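Inositol-1-monophosphatase (Mycobacterium tuberculosis, PDB 2Q74) catalyses the magnesium-dependent dephosphorylation of inositol 1-phosphate to free myo-inositol, and forms a dimer when the activator magnesium binds. Local coordinates at the interface of chains A and B. Coordinates in Å, arbitrary orientation; residue numbers count along the deposited sequence, not the author numbering. Chains: chain A/B, Inositol-1-monophosphatase.

Contact 1: the interface of chains A and B. Residues chain A 196-197, 199-200; chain B 189.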
# COMPACT_ATOMS: atom_id res chain seq x y z
N ALA A 196 13.80 -12.83 0.26
CA ALA A 196 13.70 -13.73 -0.87
C ALA A 196 13.58 -15.17 -0.36
O ALA A 196 12.80 -15.94 -0.89
CB ALA A 196 14.87 -13.56 -1.81
N HIS A 197 14.29 -15.51 0.70
CA HIS A 197 14.20 -16.85 1.26
C HIS A 197 12.83 -17.17 1.86
O HIS A 197 12.36 -18.30 1.75
CB HIS A 197 15.28 -17.07 2.32
CG HIS A 197 16.68 -17.06 1.78
ND1 HIS A 197 17.79 -17.15 2.59
CD2 HIS A 197 17.15 -16.96 0.51
CE1 HIS A 197 18.88 -17.11 1.85
NE2 HIS A 197 18.52 -16.99 0.58
N VAL A 199 9.96 -15.58 1.03
CA VAL A 199 8.95 -15.35 -0.01
C VAL A 199 8.20 -16.62 -0.48
O VAL A 199 6.98 -16.63 -0.58
CB VAL A 199 9.57 -14.62 -1.27
CG1 VAL A 199 8.66 -14.76 -2.50
CG2 VAL A 199 9.84 -13.15 -0.97
N PRO A 200 8.93 -17.70 -0.78
CA PRO A 200 8.22 -18.92 -1.18
C PRO A 200 7.51 -19.67 -0.05
O PRO A 200 6.70 -20.54 -0.32
CB PRO A 200 9.34 -19.78 -1.77
CG PRO A 200 10.54 -19.36 -1.03
CD PRO A 200 10.39 -17.88 -0.83
N GLU B 189 10.96 -17.02 -5.61
CA GLU B 189 12.22 -16.73 -4.91
C GLU B 189 13.28 -16.07 -5.81
O GLU B 189 14.04 -15.22 -5.35
CB GLU B 189 12.80 -17.98 -4.25
CG GLU B 189 13.68 -17.64 -3.07
CD GLU B 189 14.49 -18.79 -2.53
OE1 GLU B 189 14.00 -19.94 -2.53
OE2 GLU B 189 15.62 -18.54 -2.06
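The carboxylate of B:Glu189 divides between two residues of chain A, at the C-terminal end of helix 188-198 and in the 3-10 turn that follows it. Its OE2 lies 3.4 Å from CD2 of A:His197, at a carbon of the imidazole and displaced from the ring plane. The two flat groups stand nearly upright to one another, at 77°. NE2 of the imidazole is 4.2 Å from OE2, near enough for some attraction if the histidine is protonated, but the pair is not a salt bridge. OE1 turns the opposite way and approaches CG of the A:Pro200 ring at 3.8 Å. Nearer the backbone, the aliphatic stem of the glutamate crosses the proline ring at a slant, with CG 4.0 Å from its CD. The side chain reaches over chain A because its CG points away from its own backbone N (chi1 -154°) and the chain continues extended from there. The stem comes in over one face of the carbonyl of A:Ala196, well out of its plane; the modelled approach is too tight to carry weight. This carbonyl belongs to the last helical turn, whose dipole would probably disfavour a negative charge, whereas the start of the glutamate's own helix would favour one; no net effect on ionisation follows. A:Ala196 and A:His197 share their partner's element, the end of helix 188-198 meeting the first turn of its copy. The methyl CB of A:Ala196 sits 4.0 Å from the backbone O of B:Glu189.

Contact 2: the interface of chains A and B. Residues chain A 176, 206, 221-223; chain B 110, 114, 116.
A:Leu176 and B:Tyr114 meet through a CH-pi contact in which methyl CD2 of the leucine sits over the middle of the phenol ring, 3.6 Å from its centroid. The side chains run past each other in opposite directions, which brings the leucine CB to 3.8 Å from the phenol OH at the far end of the ring. With its CG trans to the backbone N (chi1 -177°), the leucine extends from the start of strand 176-181 toward chain B. The tyrosine comes from the last turn of helix 109-114, and within its own chain the carbonyl O of B:Val110 lies at the ring edge, in plane.

Aliphatic packing widens the contact around that methyl. CG1 of B:Val110 reaches it tip to tip at 3.9 Å, and CD1 of B:Ile116 comes within 4.0 Å, so this leucine branch is touched from different directions by B:Tyr114, B:Val110 and B:Ile116. The isoleucine's CG1 also rests against CB of A:Arg222.

Backbone carbonyls of the loop after helix 211-220 approach carbon atoms of the tyrosine rim. O of A:Gly221 and O of A:Arg222 are each 3.4 Å from CD2 of B:Tyr114; the latter is raised toward the face that carries the leucine methyl, the former lies slightly to the other side.

A:Arg206, a predicted substrate-binding residue, probably places the patch beside the active site. A:Leu176 CD1 lies over one face of its guanidinium, and its NH1 is 4.1 Å from CG1 of B:Val110.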
# COMPACT_ATOMS: atom_id res chain seq x y z
N LEU A 176 -0.32 -13.68 4.58
CA LEU A 176 0.10 -12.47 3.88
C LEU A 176 1.02 -11.66 4.80
O LEU A 176 0.60 -11.21 5.88
CB LEU A 176 -1.12 -11.65 3.48
CG LEU A 176 -0.95 -10.39 2.69
CD1 LEU A 176 -0.34 -10.70 1.34
CD2 LEU A 176 -2.32 -9.76 2.55
N ARG A 206 3.67 -7.86 1.22
CA ARG A 206 3.27 -6.47 1.07
C ARG A 206 4.36 -5.54 1.62
O ARG A 206 4.95 -5.82 2.68
CB ARG A 206 1.94 -6.22 1.81
CG ARG A 206 0.65 -6.78 1.14
CD ARG A 206 0.37 -6.18 -0.28
NE ARG A 206 0.39 -7.24 -1.30
CZ ARG A 206 -0.69 -7.83 -1.83
NH1 ARG A 206 -1.90 -7.44 -1.49
NH2 ARG A 206 -0.55 -8.79 -2.72
N GLY A 221 -6.48 -7.58 10.77
CA GLY A 221 -6.61 -8.78 9.92
C GLY A 221 -6.34 -8.48 8.46
O GLY A 221 -6.65 -9.30 7.61
N ARG A 222 -5.75 -7.33 8.15
CA ARG A 222 -5.41 -7.01 6.76
C ARG A 222 -4.06 -7.58 6.33
O ARG A 222 -3.78 -7.67 5.15
CB ARG A 222 -5.43 -5.51 6.57
CG ARG A 222 -6.74 -4.92 6.99
CD ARG A 222 -6.91 -3.52 6.47
NE ARG A 222 -7.99 -2.84 7.18
CZ ARG A 222 -8.48 -1.65 6.85
NH1 ARG A 222 -8.01 -0.98 5.80
NH2 ARG A 222 -9.47 -1.14 7.58
N LEU A 223 -3.23 -7.94 7.31
CA LEU A 223 -2.05 -8.76 7.10
C LEU A 223 -2.13 -9.88 8.12
O LEU A 223 -2.70 -9.69 9.19
CB LEU A 223 -0.77 -7.97 7.35
CG LEU A 223 -0.47 -6.80 6.42
CD1 LEU A 223 0.75 -6.09 7.00
CD2 LEU A 223 -0.25 -7.23 4.95
N VAL B 110 -6.18 -10.64 -3.73
CA VAL B 110 -5.70 -10.86 -2.38
C VAL B 110 -6.06 -9.66 -1.53
O VAL B 110 -6.55 -9.81 -0.39
CB VAL B 110 -4.19 -11.12 -2.33
CG1 VAL B 110 -3.69 -11.12 -0.89
CG2 VAL B 110 -3.88 -12.44 -2.99
N TYR B 114 -8.65 -9.40 1.83
CA TYR B 114 -8.15 -8.94 3.14
C TYR B 114 -8.62 -7.54 3.55
O TYR B 114 -8.45 -7.14 4.70
CB TYR B 114 -6.62 -8.93 3.15
CG TYR B 114 -5.96 -10.26 3.43
CD1 TYR B 114 -5.78 -11.19 2.40
CD2 TYR B 114 -5.47 -10.57 4.69
CE1 TYR B 114 -5.17 -12.42 2.63
CE2 TYR B 114 -4.85 -11.82 4.95
CZ TYR B 114 -4.71 -12.74 3.91
OH TYR B 114 -4.07 -13.92 4.08
N ILE B 116 -7.53 -4.68 2.09
CA ILE B 116 -6.53 -3.66 1.81
C ILE B 116 -7.03 -2.84 0.61
O ILE B 116 -7.20 -3.39 -0.47
CB ILE B 116 -5.18 -4.33 1.48
CG1 ILE B 116 -4.72 -5.19 2.66
CG2 ILE B 116 -4.14 -3.29 1.13
CD1 ILE B 116 -3.38 -5.94 2.40

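The C-alpha centres of contact 1 and contact 2 lie about 18 Å apart, and the contacts share no residue. In chain A they are close in sequence: the 3-10 turn 199-201 of contact 1 leads into strand 204-206, which brings A:Arg206 to contact 2. Each recurs with the chains exchanged, so the dimer is held at several separate points. Contact 1 joins outlying helix ends, whereas contact 2 lies beside the predicted metal- and substrate-binding residues, since helix 109-114 begins two residues after the predicted magnesium ligand Asp107. That proximity offers a plausible route for magnesium to promote dimerisation, although the structure alone does not show it.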